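Local coordinates for putative Acyl-CoA binding protein (ACBP) (Oryza sativa Japonica Group, PDB 5H3G), which binds medium- and long-chain acyl-CoA esters with high affinity, also binds phosphatidic acid and phosphatidylcholine in vitro, and may play a role in phospholipid biosynthesis, at residues Ile31-Tyr36 with Asp61-Val66; Met4-Asp9 with Ser70-Met75; Glu11-Lys16 with Lys81-Leu86. All coordinates share one frame; numbering follows the deposited sequence. Where two conformers were deposited one is given.

Contact 1: Ile31-Tyr36 with Asp61-Val66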
ATOM      1  N   ILE A  31      -0.599   5.325  -1.976  1.00 12.92           N
ATOM      2  CA  ILE A  31      -1.171   4.884  -0.707  0.55 11.25           C
ATOM      3  C   ILE A  31      -0.927   3.394  -0.506  1.00 14.95           C
ATOM      4  O   ILE A  31      -0.514   2.955   0.574  1.00 14.28           O
ATOM      5  CB  ILE A  31      -2.667   5.234  -0.649  0.55 14.30           C
ATOM      6  CG1 ILE A  31      -2.841   6.743  -0.459  0.55 12.56           C
ATOM      7  CG2 ILE A  31      -3.361   4.456   0.468  0.55 15.73           C
ATOM      8  CD1 ILE A  31      -4.207   7.242  -0.817  0.55 12.60           C
ATOM      9  N   LEU A  32      -1.159   2.595  -1.550  1.00 10.40           N
ATOM     10  CA  LEU A  32      -0.920   1.160  -1.443  1.00 11.11           C
ATOM     11  C   LEU A  32       0.555   0.865  -1.226  1.00 10.58           C
ATOM     12  O   LEU A  32       0.907  -0.021  -0.435  1.00 11.93           O
ATOM     13  CB  LEU A  32      -1.418   0.434  -2.699  1.00 10.01           C
ATOM     14  CG  LEU A  32      -2.927   0.459  -2.943  1.00 11.40           C
ATOM     15  CD1 LEU A  32      -3.301  -0.479  -4.074  1.00 12.34           C
ATOM     16  CD2 LEU A  32      -3.638   0.090  -1.648  1.00 14.90           C
ATOM     17  N   TYR A  33       1.431   1.582  -1.931  1.00 10.42           N
ATOM     18  CA  TYR A  33       2.864   1.368  -1.760  1.00 11.29           C
ATOM     19  C   TYR A  33       3.261   1.569  -0.305  1.00 11.44           C
ATOM     20  O   TYR A  33       3.919   0.712   0.294  1.00 12.40           O
ATOM     21  CB  TYR A  33       3.662   2.300  -2.689  1.00 11.08           C
ATOM     22  CG  TYR A  33       5.164   2.266  -2.427  1.00 11.56           C
ATOM     23  CD1 TYR A  33       5.980   1.315  -3.034  1.00 17.44           C
ATOM     24  CD2 TYR A  33       5.757   3.170  -1.545  1.00 11.96           C
ATOM     25  CE1 TYR A  33       7.357   1.277  -2.774  1.00 15.79           C
ATOM     26  CE2 TYR A  33       7.117   3.129  -1.269  1.00 12.53           C
ATOM     27  CZ  TYR A  33       7.906   2.192  -1.891  1.00 16.69           C
ATOM     28  OH  TYR A  33       9.260   2.183  -1.614  1.00 18.69           O
ATOM     29  N   GLY A  34       2.855   2.688   0.287  1.00 13.46           N
ATOM     30  CA  GLY A  34       3.296   2.966   1.646  1.00 14.68           C
ATOM     31  C   GLY A  34       2.837   1.910   2.630  1.00 13.74           C
ATOM     32  O   GLY A  34       3.606   1.472   3.492  1.00 13.41           O
ATOM     33  N   LEU A  35       1.578   1.486   2.517  1.00 12.17           N
ATOM     34  CA  LEU A  35       1.059   0.473   3.425  1.00 13.48           C
ATOM     35  C   LEU A  35       1.710  -0.877   3.172  1.00 13.24           C
ATOM     36  O   LEU A  35       1.954  -1.636   4.112  1.00 13.06           O
ATOM     37  CB  LEU A  35      -0.457   0.364   3.293  1.00 11.91           C
ATOM     38  CG  LEU A  35      -1.215   1.546   3.878  1.00 13.14           C
ATOM     39  CD1 LEU A  35      -2.663   1.479   3.415  1.00 14.79           C
ATOM     40  CD2 LEU A  35      -1.096   1.441   5.376  1.00 14.14           C
ATOM     41  N   TYR A  36       2.000  -1.205   1.909  1.00 10.66           N
ATOM     42  CA  TYR A  36       2.654  -2.475   1.631  1.00 11.71           C
ATOM     43  C   TYR A  36       4.046  -2.519   2.246  1.00 11.21           C
ATOM     44  O   TYR A  36       4.433  -3.520   2.861  1.00 11.55           O
ATOM     45  CB  TYR A  36       2.735  -2.706   0.124  1.00 10.70           C
ATOM     46  CG  TYR A  36       3.247  -4.088  -0.220  1.00 10.90           C
ATOM     47  CD1 TYR A  36       2.387  -5.168  -0.276  1.00 10.93           C
ATOM     48  CD2 TYR A  36       4.597  -4.308  -0.459  1.00 11.31           C
ATOM     49  CE1 TYR A  36       2.851  -6.443  -0.598  1.00 12.39           C
ATOM     50  CE2 TYR A  36       5.075  -5.569  -0.762  1.00 13.62           C
ATOM     51  CZ  TYR A  36       4.195  -6.642  -0.834  1.00 12.18           C
ATOM     52  OH  TYR A  36       4.661  -7.899  -1.146  1.00 14.12           O
ATOM     53  N   ASP A  61       7.705   9.389   0.948  1.00 13.54           N
ATOM     54  CA  ASP A  61       6.745  10.136   1.756  1.00 14.39           C
ATOM     55  C   ASP A  61       5.520   9.294   2.092  1.00 13.11           C
ATOM     56  O   ASP A  61       4.987   9.372   3.205  1.00 14.15           O
ATOM     57  CB  ASP A  61       6.319  11.412   1.028  1.00 16.36           C
ATOM     58  CG  ASP A  61       7.369  12.514   1.101  1.00 18.07           C
ATOM     59  OD1 ASP A  61       8.326  12.414   1.899  1.00 19.24           O
ATOM     60  OD2 ASP A  61       7.228  13.504   0.356  1.00 18.64           O
ATOM     61  N   ALA A  62       5.048   8.481   1.140  1.00 12.45           N
ATOM     62  CA  ALA A  62       3.883   7.654   1.419  1.00 12.11           C
ATOM     63  C   ALA A  62       4.191   6.635   2.504  1.00 12.41           C
ATOM     64  O   ALA A  62       3.332   6.305   3.328  1.00 15.63           O
ATOM     65  CB  ALA A  62       3.419   6.953   0.138  1.00 12.79           C
ATOM     66  N   TRP A  63       5.416   6.116   2.513  1.00 12.73           N
ATOM     67  CA  TRP A  63       5.813   5.134   3.512  1.00 13.20           C
ATOM     68  C   TRP A  63       6.021   5.808   4.866  1.00 15.55           C
ATOM     69  O   TRP A  63       5.538   5.325   5.896  1.00 15.43           O
ATOM     70  CB  TRP A  63       7.080   4.434   3.013  1.00 13.57           C
ATOM     71  CG  TRP A  63       7.619   3.317   3.820  1.00 14.21           C
ATOM     72  CD1 TRP A  63       7.059   2.716   4.909  1.00 17.72           C
ATOM     73  CD2 TRP A  63       8.856   2.642   3.577  1.00 15.42           C
ATOM     74  NE1 TRP A  63       7.889   1.713   5.370  1.00 16.01           N
ATOM     75  CE2 TRP A  63       8.996   1.650   4.564  1.00 16.43           C
ATOM     76  CE3 TRP A  63       9.860   2.785   2.617  1.00 15.75           C
ATOM     77  CZ2 TRP A  63      10.106   0.807   4.617  1.00 16.54           C
ATOM     78  CZ3 TRP A  63      10.963   1.954   2.679  1.00 18.85           C
ATOM     79  CH2 TRP A  63      11.074   0.980   3.668  1.00 17.63           C
ATOM     80  N   LYS A  64       6.711   6.946   4.869  1.00 15.50           N
ATOM     81  CA  LYS A  64       6.888   7.724   6.096  1.00 18.84           C
ATOM     82  C   LYS A  64       5.549   8.044   6.755  1.00 19.87           C
ATOM     83  O   LYS A  64       5.433   8.052   7.992  1.00 20.15           O
ATOM     84  CB  LYS A  64       7.656   9.006   5.766  1.00 16.73           C
ATOM     85  CG  LYS A  64       7.881   9.961   6.933  1.00 17.14           C
ATOM     86  CD  LYS A  64       8.691   9.338   8.044  1.00 20.27           C
ATOM     87  CE  LYS A  64       9.033  10.377   9.112  1.00 25.77           C
ATOM     88  NZ  LYS A  64       9.956   9.841  10.162  1.00 30.64           N
ATOM     89  N   ALA A  65       4.517   8.276   5.942  1.00 19.72           N
ATOM     90  CA  ALA A  65       3.229   8.710   6.466  1.00 18.14           C
ATOM     91  C   ALA A  65       2.543   7.655   7.323  1.00 22.00           C
ATOM     92  O   ALA A  65       1.680   8.007   8.138  1.00 19.75           O
ATOM     93  CB  ALA A  65       2.306   9.121   5.320  1.00 15.77           C
ATOM     94  N   VAL A  66       2.884   6.382   7.169  1.00 14.64           N
ATOM     95  CA  VAL A  66       2.253   5.331   7.957  1.00 16.45           C
ATOM     96  C   VAL A  66       3.229   4.754   8.979  1.00 17.10           C
ATOM     97  O   VAL A  66       3.006   3.668   9.511  1.00 17.22           O
ATOM     98  CB  VAL A  66       1.655   4.240   7.054  1.00 13.60           C
ATOM     99  CG1 VAL A  66       0.454   4.791   6.306  1.00 15.18           C
ATOM    100  CG2 VAL A  66       2.711   3.745   6.041  1.00 15.22           C
TER

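Contact 2: Met4-Asp9 with Ser70-Met75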
ATOM      1  N   MET A   4      -3.053 -15.397  11.803  1.00 27.71           N
ATOM      2  CA  MET A   4      -3.055 -16.266  10.627  1.00 28.98           C
ATOM      3  C   MET A   4      -4.058 -15.790   9.581  1.00 26.51           C
ATOM      4  O   MET A   4      -3.713 -15.634   8.404  1.00 23.14           O
ATOM      5  CB  MET A   4      -3.351 -17.707  11.053  1.00 36.44           C
ATOM      6  CG  MET A   4      -3.209 -18.739   9.947  1.00 45.64           C
ATOM      7  SD  MET A   4      -3.529 -20.416  10.541  1.00 50.32           S
ATOM      8  CE  MET A   4      -5.261 -20.293  10.996  1.00 52.23           C
ATOM      9  N   GLY A   5      -5.302 -15.545   9.994  1.00 23.64           N
ATOM     10  CA  GLY A   5      -6.320 -15.139   9.039  1.00 21.13           C
ATOM     11  C   GLY A   5      -5.981 -13.830   8.356  1.00 22.61           C
ATOM     12  O   GLY A   5      -6.207 -13.668   7.154  1.00 21.95           O
ATOM     13  N   LEU A   6      -5.411 -12.888   9.106  1.00 21.13           N
ATOM     14  CA  LEU A   6      -5.004 -11.620   8.512  1.00 26.37           C
ATOM     15  C   LEU A   6      -3.858 -11.797   7.523  1.00 24.47           C
ATOM     16  O   LEU A   6      -3.860 -11.176   6.455  1.00 18.40           O
ATOM     17  CB  LEU A   6      -4.600 -10.639   9.600  1.00 26.17           C
ATOM     18  CG  LEU A   6      -4.141  -9.311   9.018  1.00 24.22           C
ATOM     19  CD1 LEU A   6      -5.334  -8.631   8.382  1.00 24.39           C
ATOM     20  CD2 LEU A   6      -3.499  -8.452  10.067  1.00 25.97           C
ATOM     21  N   GLN A   7      -2.851 -12.603   7.874  1.00 18.35           N
ATOM     22  CA  GLN A   7      -1.738 -12.835   6.958  0.51 19.35           C
ATOM     23  C   GLN A   7      -2.227 -13.470   5.663  1.00 20.41           C
ATOM     24  O   GLN A   7      -1.766 -13.110   4.571  1.00 19.82           O
ATOM     25  CB  GLN A   7      -0.682 -13.718   7.626  0.51 21.63           C
ATOM     26  CG  GLN A   7       0.523 -14.015   6.742  0.51 26.23           C
ATOM     27  CD  GLN A   7       1.567 -12.916   6.784  0.51 30.35           C
ATOM     28  OE1 GLN A   7       1.867 -12.371   7.848  0.51 32.58           O
ATOM     29  NE2 GLN A   7       2.135 -12.589   5.626  0.51 29.73           N
ATOM     30  N   GLU A   8      -3.166 -14.415   5.767  1.00 18.40           N
ATOM     31  CA  GLU A   8      -3.744 -15.032   4.578  1.00 19.37           C
ATOM     32  C   GLU A   8      -4.473 -13.994   3.736  1.00 18.43           C
ATOM     33  O   GLU A   8      -4.268 -13.911   2.520  1.00 22.06           O
ATOM     34  CB  GLU A   8      -4.697 -16.161   4.983  1.00 20.71           C
ATOM     35  CG  GLU A   8      -4.015 -17.311   5.722  1.00 31.31           C
ATOM     36  CD  GLU A   8      -4.993 -18.355   6.261  1.00 44.28           C
ATOM     37  OE1 GLU A   8      -6.215 -18.090   6.288  1.00 47.87           O
ATOM     38  OE2 GLU A   8      -4.531 -19.447   6.661  1.00 49.07           O
ATOM     39  N   ASP A   9      -5.335 -13.197   4.379  1.00 18.07           N
ATOM     40  CA  ASP A   9      -6.034 -12.114   3.692  1.00 20.90           C
ATOM     41  C   ASP A   9      -5.055 -11.181   3.004  1.00 17.39           C
ATOM     42  O   ASP A   9      -5.294 -10.742   1.878  1.00 17.51           O
ATOM     43  CB  ASP A   9      -6.873 -11.302   4.684  1.00 22.28           C
ATOM     44  CG  ASP A   9      -8.149 -12.002   5.100  1.00 31.16           C
ATOM     45  OD1 ASP A   9      -8.504 -13.034   4.507  1.00 30.01           O
ATOM     46  OD2 ASP A   9      -8.796 -11.494   6.041  1.00 35.75           O
ATOM     47  N   SER A  70       1.814  -1.285  13.462  1.00 28.10           N
ATOM     48  CA  SER A  70       2.218  -2.680  13.544  1.00 25.35           C
ATOM     49  C   SER A  70       1.996  -3.402  12.210  1.00 19.89           C
ATOM     50  O   SER A  70       1.285  -2.929  11.315  1.00 18.89           O
ATOM     51  CB  SER A  70       1.438  -3.399  14.636  1.00 20.93           C
ATOM     52  OG  SER A  70       0.068  -3.493  14.282  1.00 21.50           O
ATOM     53  N   LYS A  71       2.632  -4.570  12.086  1.00 25.96           N
ATOM     54  CA  LYS A  71       2.390  -5.445  10.941  1.00 24.99           C
ATOM     55  C   LYS A  71       0.911  -5.757  10.813  1.00 25.10           C
ATOM     56  O   LYS A  71       0.345  -5.761   9.710  1.00 20.73           O
ATOM     57  CB  LYS A  71       3.196  -6.739  11.109  1.00 23.67           C
ATOM     58  CG  LYS A  71       2.914  -7.822  10.073  1.00 25.68           C
ATOM     59  CD  LYS A  71       3.778  -9.053  10.341  1.00 23.90           C
ATOM     60  CE  LYS A  71       3.875  -9.921   9.094  1.00 34.22           C
ATOM     61  NZ  LYS A  71       4.735 -11.127   9.281  1.00 44.34           N
ATOM     62  N   GLU A  72       0.265  -6.011  11.940  1.00 20.54           N
ATOM     63  CA  GLU A  72      -1.154  -6.303  11.913  1.00 22.83           C
ATOM     64  C   GLU A  72      -1.943  -5.084  11.433  1.00 23.89           C
ATOM     65  O   GLU A  72      -2.839  -5.222  10.596  1.00 23.35           O
ATOM     66  CB  GLU A  72      -1.574  -6.776  13.305  1.00 20.91           C
ATOM     67  CG  GLU A  72      -2.950  -7.421  13.411  1.00 29.88           C
ATOM     68  CD  GLU A  72      -3.008  -8.936  13.289  1.00 34.15           C
ATOM     69  OE1 GLU A  72      -1.990  -9.557  12.935  1.00 31.29           O
ATOM     70  OE2 GLU A  72      -4.112  -9.497  13.531  1.00 26.49           O
ATOM     71  N   GLU A  73      -1.587  -3.876  11.909  1.00 19.95           N
ATOM     72  CA  GLU A  73      -2.317  -2.662  11.531  1.00 20.28           C
ATOM     73  C   GLU A  73      -2.139  -2.340  10.053  1.00 20.50           C
ATOM     74  O   GLU A  73      -3.109  -2.003   9.363  1.00 18.16           O
ATOM     75  CB  GLU A  73      -1.857  -1.463  12.362  1.00 21.31           C
ATOM     76  CG  GLU A  73      -2.432  -1.397  13.763  1.00 21.42           C
ATOM     77  CD  GLU A  73      -1.835  -0.272  14.617  1.00 34.10           C
ATOM     78  OE1 GLU A  73      -0.687   0.153  14.366  1.00 34.64           O
ATOM     79  OE2 GLU A  73      -2.511   0.185  15.554  1.00 29.02           O
ATOM     80  N   ALA A  74      -0.896  -2.376   9.565  1.00 21.24           N
ATOM     81  CA  ALA A  74      -0.638  -1.954   8.190  1.00 21.42           C
ATOM     82  C   ALA A  74      -1.171  -2.970   7.194  1.00 16.93           C
ATOM     83  O   ALA A  74      -1.695  -2.585   6.141  1.00 16.22           O
ATOM     84  CB  ALA A  74       0.858  -1.723   7.978  1.00 20.46           C
ATOM     85  N   MET A  75      -1.041  -4.266   7.500  1.00 17.06           N
ATOM     86  CA  MET A  75      -1.710  -5.290   6.701  1.00 17.77           C
ATOM     87  C   MET A  75      -3.198  -5.021   6.645  1.00 18.07           C
ATOM     88  O   MET A  75      -3.823  -5.119   5.581  1.00 15.43           O
ATOM     89  CB  MET A  75      -1.480  -6.687   7.285  1.00 24.76           C
ATOM     90  CG  MET A  75      -0.178  -7.352   6.922  1.00 25.93           C
ATOM     91  SD  MET A  75      -0.109  -9.079   7.466  1.00 23.00           S
ATOM     92  CE  MET A  75       1.415  -9.542   6.666  1.00 34.68           C
TER

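Contact 3: Glu11-Lys16 with Lys81-Leu86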
ATOM      1  N   GLU A  11      -1.931 -11.673   1.886  1.00 14.81           N
ATOM      2  CA  GLU A  11      -1.321 -12.258   0.705  1.00 15.93           C
ATOM      3  C   GLU A  11      -2.339 -12.379  -0.416  1.00 21.84           C
ATOM      4  O   GLU A  11      -2.015 -12.135  -1.579  1.00 22.08           O
ATOM      5  CB  GLU A  11      -0.698 -13.601   1.067  1.00 22.48           C
ATOM      6  CG  GLU A  11       0.428 -13.426   2.086  1.00 23.61           C
ATOM      7  CD  GLU A  11       0.927 -14.729   2.676  1.00 37.48           C
ATOM      8  OE1 GLU A  11       0.436 -15.802   2.270  1.00 43.70           O
ATOM      9  OE2 GLU A  11       1.814 -14.672   3.555  1.00 43.15           O
ATOM     10  N   GLN A  12      -3.586 -12.696  -0.074  1.00 21.70           N
ATOM     11  CA  GLN A  12      -4.622 -12.799  -1.097  1.00 23.44           C
ATOM     12  C   GLN A  12      -4.890 -11.447  -1.744  1.00 20.60           C
ATOM     13  O   GLN A  12      -4.942 -11.333  -2.975  1.00 21.72           O
ATOM     14  CB  GLN A  12      -5.898 -13.379  -0.491  1.00 26.97           C
ATOM     15  CG  GLN A  12      -5.786 -14.857  -0.128  1.00 43.63           C
ATOM     16  CD  GLN A  12      -7.011 -15.383   0.602  1.00 58.42           C
ATOM     17  OE1 GLN A  12      -8.084 -14.778   0.560  1.00 65.61           O
ATOM     18  NE2 GLN A  12      -6.852 -16.512   1.284  1.00 61.12           N
ATOM     19  N   TYR A  13      -5.053 -10.404  -0.937  1.00 16.95           N
ATOM     20  CA  TYR A  13      -5.366  -9.106  -1.516  1.00 15.71           C
ATOM     21  C   TYR A  13      -4.159  -8.475  -2.191  1.00 14.11           C
ATOM     22  O   TYR A  13      -4.329  -7.722  -3.153  1.00 17.42           O
ATOM     23  CB  TYR A  13      -5.959  -8.191  -0.458  1.00 17.11           C
ATOM     24  CG  TYR A  13      -7.421  -8.501  -0.289  1.00 18.84           C
ATOM     25  CD1 TYR A  13      -8.330  -8.174  -1.283  1.00 26.72           C
ATOM     26  CD2 TYR A  13      -7.885  -9.161   0.839  1.00 18.70           C
ATOM     27  CE1 TYR A  13      -9.665  -8.478  -1.152  1.00 28.74           C
ATOM     28  CE2 TYR A  13      -9.215  -9.466   0.983  1.00 19.63           C
ATOM     29  CZ  TYR A  13     -10.104  -9.118  -0.014  1.00 27.12           C
ATOM     30  OH  TYR A  13     -11.441  -9.415   0.120  1.00 28.30           O
ATOM     31  N   ALA A  14      -2.937  -8.762  -1.725  1.00 12.77           N
ATOM     32  CA  ALA A  14      -1.776  -8.301  -2.481  1.00 13.00           C
ATOM     33  C   ALA A  14      -1.767  -8.921  -3.872  1.00 18.09           C
ATOM     34  O   ALA A  14      -1.392  -8.261  -4.849  1.00 16.33           O
ATOM     35  CB  ALA A  14      -0.482  -8.629  -1.738  1.00 13.75           C
ATOM     36  N   GLU A  15      -2.218 -10.170  -3.986  1.00 15.44           N
ATOM     37  CA  GLU A  15      -2.341 -10.787  -5.305  1.00 15.20           C
ATOM     38  C   GLU A  15      -3.481 -10.165  -6.100  1.00 16.03           C
ATOM     39  O   GLU A  15      -3.338  -9.902  -7.300  1.00 21.05           O
ATOM     40  CB  GLU A  15      -2.536 -12.296  -5.158  1.00 28.09           C
ATOM     41  CG  GLU A  15      -1.283 -13.001  -4.649  1.00 41.62           C
ATOM     42  CD  GLU A  15      -1.520 -14.440  -4.227  1.00 57.09           C
ATOM     43  OE1 GLU A  15      -2.642 -14.948  -4.431  1.00 62.46           O
ATOM     44  OE2 GLU A  15      -0.578 -15.061  -3.686  1.00 60.68           O
ATOM     45  N   LYS A  16      -4.614  -9.905  -5.450  1.00 15.25           N
ATOM     46  CA  LYS A  16      -5.747  -9.332  -6.169  1.00 16.88           C
ATOM     47  C   LYS A  16      -5.464  -7.900  -6.604  1.00 17.32           C
ATOM     48  O   LYS A  16      -6.056  -7.423  -7.582  1.00 16.36           O
ATOM     49  CB  LYS A  16      -7.000  -9.388  -5.295  1.00 20.15           C
ATOM     50  CG  LYS A  16      -7.542 -10.787  -5.058  1.00 22.04           C
ATOM     51  CD  LYS A  16      -8.744 -10.703  -4.135  1.00 32.24           C
ATOM     52  CE  LYS A  16      -9.474 -12.026  -4.042  1.00 40.91           C
ATOM     53  NZ  LYS A  16     -10.831 -11.836  -3.449  1.00 46.06           N
ATOM     54  N   LYS A  81      -7.797  -0.745   1.915  1.00 13.80           N
ATOM     55  CA  LYS A  81      -7.627   0.138   0.759  1.00 12.98           C
ATOM     56  C   LYS A  81      -7.750  -0.628  -0.551  1.00 14.29           C
ATOM     57  O   LYS A  81      -8.376  -0.140  -1.504  1.00 13.83           O
ATOM     58  CB  LYS A  81      -6.270   0.847   0.825  1.00 13.19           C
ATOM     59  CG  LYS A  81      -6.143   1.827   1.990  1.00 21.73           C
ATOM     60  CD  LYS A  81      -7.116   2.985   1.844  1.00 26.99           C
ATOM     61  CE  LYS A  81      -6.995   3.956   3.003  1.00 37.02           C
ATOM     62  NZ  LYS A  81      -5.576   4.213   3.347  1.00 41.58           N
ATOM     63  N   VAL A  82      -7.154  -1.822  -0.625  1.00 11.89           N
ATOM     64  CA  VAL A  82      -7.253  -2.633  -1.842  1.00 11.24           C
ATOM     65  C   VAL A  82      -8.695  -3.038  -2.090  1.00 11.29           C
ATOM     66  O   VAL A  82      -9.191  -2.936  -3.217  1.00 12.66           O
ATOM     67  CB  VAL A  82      -6.330  -3.862  -1.769  1.00 11.91           C
ATOM     68  CG1 VAL A  82      -6.622  -4.797  -2.936  1.00 12.77           C
ATOM     69  CG2 VAL A  82      -4.875  -3.433  -1.822  1.00 13.80           C
ATOM     70  N   LYS A  83      -9.403  -3.465  -1.038  1.00 11.85           N
ATOM     71  CA  LYS A  83     -10.807  -3.841  -1.168  0.53 12.42           C
ATOM     72  C   LYS A  83     -11.631  -2.701  -1.747  1.00 12.44           C
ATOM     73  O   LYS A  83     -12.449  -2.895  -2.652  1.00 14.21           O
ATOM     74  CB  LYS A  83     -11.354  -4.252   0.198  0.53 13.64           C
ATOM     75  CG  LYS A  83     -12.821  -4.530   0.203  0.53 15.42           C
ATOM     76  CD  LYS A  83     -13.147  -5.620  -0.795  0.53 12.89           C
ATOM     77  CE  LYS A  83     -14.578  -6.079  -0.619  0.53 13.54           C
ATOM     78  NZ  LYS A  83     -14.946  -7.109  -1.628  0.53 19.33           N
ATOM     79  N   GLN A  84     -11.429  -1.491  -1.218  1.00 12.61           N
ATOM     80  CA  GLN A  84     -12.155  -0.330  -1.723  1.00 12.87           C
ATOM     81  C   GLN A  84     -11.849  -0.096  -3.198  1.00 13.89           C
ATOM     82  O   GLN A  84     -12.758   0.108  -4.013  1.00 12.88           O
ATOM     83  CB  GLN A  84     -11.807   0.901  -0.894  1.00 14.90           C
ATOM     84  CG  GLN A  84     -12.527   2.150  -1.344  1.00 20.93           C
ATOM     85  CD  GLN A  84     -12.129   3.364  -0.535  1.00 35.58           C
ATOM     86  OE1 GLN A  84     -11.146   3.334   0.214  1.00 37.64           O
ATOM     87  NE2 GLN A  84     -12.887   4.442  -0.680  1.00 40.46           N
ATOM     88  N   LEU A  85     -10.566  -0.141  -3.563  1.00 11.63           N
ATOM     89  CA  LEU A  85     -10.187   0.076  -4.956  1.00 13.87           C
ATOM     90  C   LEU A  85     -10.753  -1.007  -5.869  1.00 14.19           C
ATOM     91  O   LEU A  85     -11.165  -0.722  -7.002  1.00 13.22           O
ATOM     92  CB  LEU A  85      -8.659   0.134  -5.068  1.00 10.65           C
ATOM     93  CG  LEU A  85      -8.088   1.462  -4.571  1.00 11.05           C
ATOM     94  CD1 LEU A  85      -6.614   1.331  -4.302  1.00 10.92           C
ATOM     95  CD2 LEU A  85      -8.331   2.559  -5.589  1.00 14.86           C
ATOM     96  N   LEU A  86     -10.774  -2.258  -5.397  1.00 12.18           N
ATOM     97  CA  LEU A  86     -11.334  -3.348  -6.196  1.00 13.77           C
ATOM     98  C   LEU A  86     -12.824  -3.144  -6.429  1.00 11.93           C
ATOM     99  O   LEU A  86     -13.333  -3.405  -7.529  1.00 13.60           O
ATOM    100  CB  LEU A  86     -11.087  -4.686  -5.505  1.00 13.76           C
ATOM    101  CG  LEU A  86      -9.654  -5.216  -5.586  1.00 11.24           C
ATOM    102  CD1 LEU A  86      -9.467  -6.281  -4.516  1.00 15.28           C
ATOM    103  CD2 LEU A  86      -9.330  -5.788  -6.955  1.00 13.09           C
TER

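Contact 1: Ile31-Tyr36 with Asp61-Val66
G34 and W63 bring their backbones into van der Waals contact, CA to CA at 3.8 Å, where helix 26-41 meets the C-terminal part of helix 57-64. G34 makes this closeness possible: its CA also rests 3.7 Å from A62 O, and a CB built on it would fall only 2.4 Å from that same oxygen. Beside this backbone meeting V66 leans in with both methyls. With CG1 beside the backbone N (chi1 -69°), CG2 falls between N and the carbonyl carbon and packs 3.5 Å from G34 O, while CG1 meets CD2 of L35 at 3.8 Å, the two side chains crossing at about a right angle. W63 has its CG anti to the backbone N, and CD1 of the indole passes 3.9 Å from G34 O. Y33 reaches over more loosely, its OH 4.3 Å from W63 CE3. The indole nitrogen NE1 spends its hydrogen on G42 O. By similarity, Y33, G34, L35 and Y36 belong to the acyl-CoA site, so this junction carries part of that site on the helix 26-41 side. W63 continues along helix 26-41 onto K37, Q38 and V41, and V66 touches Q38; L32 and L35 of the same helix pack against helix 71-92 at K81, V82 and D77.

Contact 2: Met4-Asp9 with Ser70-Met75
L6 and M75 join the first turns of helix 4-17 and helix 71-92, the pair that runs in roughly the same direction in the four-helix acyl-CoA-binding fold; the short axes here stand 10.2 Å apart at 41°. L6 does most of the work. Its CG lies anti to the backbone N, and CD2 pushes on between E72 and M75, 3.9 Å from M75 CB. The same methyl sits over the face of the E72 carboxylate, almost straight above CD at 3.3 Å, and is equally near E72 O. E72 gets its acid group there by a bend at chi2 (93°, well off a staggered value), and OE2 is held by a hydrogen bond to S3 OG. An alanine in place of E72 would probably leave S3 OG without this acceptor and strip the L6 methyl of its carboxylate cover, although CB and the backbone oxygen would still lie beside it. The start of helix 71-92 is built as a capping box: E73 N donates to S70 OG at 2.9 Å, and S70 N returns the favour to E73 OE1 at 3.0 Å, meeting the carboxylate on its anti side and somewhat out of its plane. Deeper in, M75 stretches beyond CG so that its CE lies against the amide of Q7, and M75 SD is 3.9 Å from Q7 OE1; the Q7 side chain was deposited in two conformers, so the details of that approach are doubtful. In the conformer given, Q7 NE2 bonds to E11 OE2 one turn along its own helix, and Q7 OE1 faces the end of K71, 3.4 Å from CE. M75 also touches A39 of helix 26-41.

Contact 3: Glu11-Lys16 with Lys81-Leu86
Y13 and V82 come together where helix 4-17 and helix 71-92, which run side by side in the four-helix acyl-CoA-binding fold, pack through their side chains, with local axes 9.9 Å apart at 39°. The side chains meet by apolar packing, and methyls also lie on two backbone oxygens. The CB of Y13 points toward helix 71-92, and with CG anti to the carbonyl carbon the ring lies across the gap between the helices, its CD1 edge turned to V82 and L86. V82 answers with CG1, which lies anti to the backbone N (chi1 171°) and touches Y13 twice: 3.7 Å from the main-chain O and 4.1 Å from CD1 of the ring, which it approaches obliquely. L86, one turn on, comes in at the rim. Its CD1 lies in the plane of the Y13 ring at the CD1-CE1 edge, 3.9 Å from Y13 CD1, so the leucine abuts the ring's side and does not stack on it. L86 reaches helix 4-17 with both methyls. CD1 serves a second partner, K16 CB at 4.0 Å; of the lysine side chain it is CB that meets L86, and beyond CG the chain is extended and leads away. I79 also touches Y13, and V82 packs against L32 of helix 26-41, while L86 adds T19 and L20 of the loop after helix 4-17. At the outer end the Y13 hydroxyl passes K83, whose CD is 4.3 Å away from Y13 OH in the one of two deposited conformers given. The other methyl of L86, CD2, rests 3.7 Å from K16 O, an oxygen that also accepts a hydrogen bond from T19 OG1.

How the contacts relate
Contacts 2 and 3 are two levels of one interface, about 13 Å apart between centres, both made by helix 4-17 against helix 71-92. Contact 1 joins helix 26-41 to helix 57-64, lying about 16 Å from contact 2 and about 15 Å from contact 3 by their centres. Helix 26-41 bridges the set: L32 CD2 packs 3.7 Å from V82 CG2 and L35 CD1 3.8 Å from K81 CG, while L35 O approaches A74 CB at 4.0 Å. Y78, an acyl-CoA-binding residue by similarity, lies near all three, its side chain about 3 Å from that of V82, about 4 Å from that of L35 and about 6 Å from that of M75.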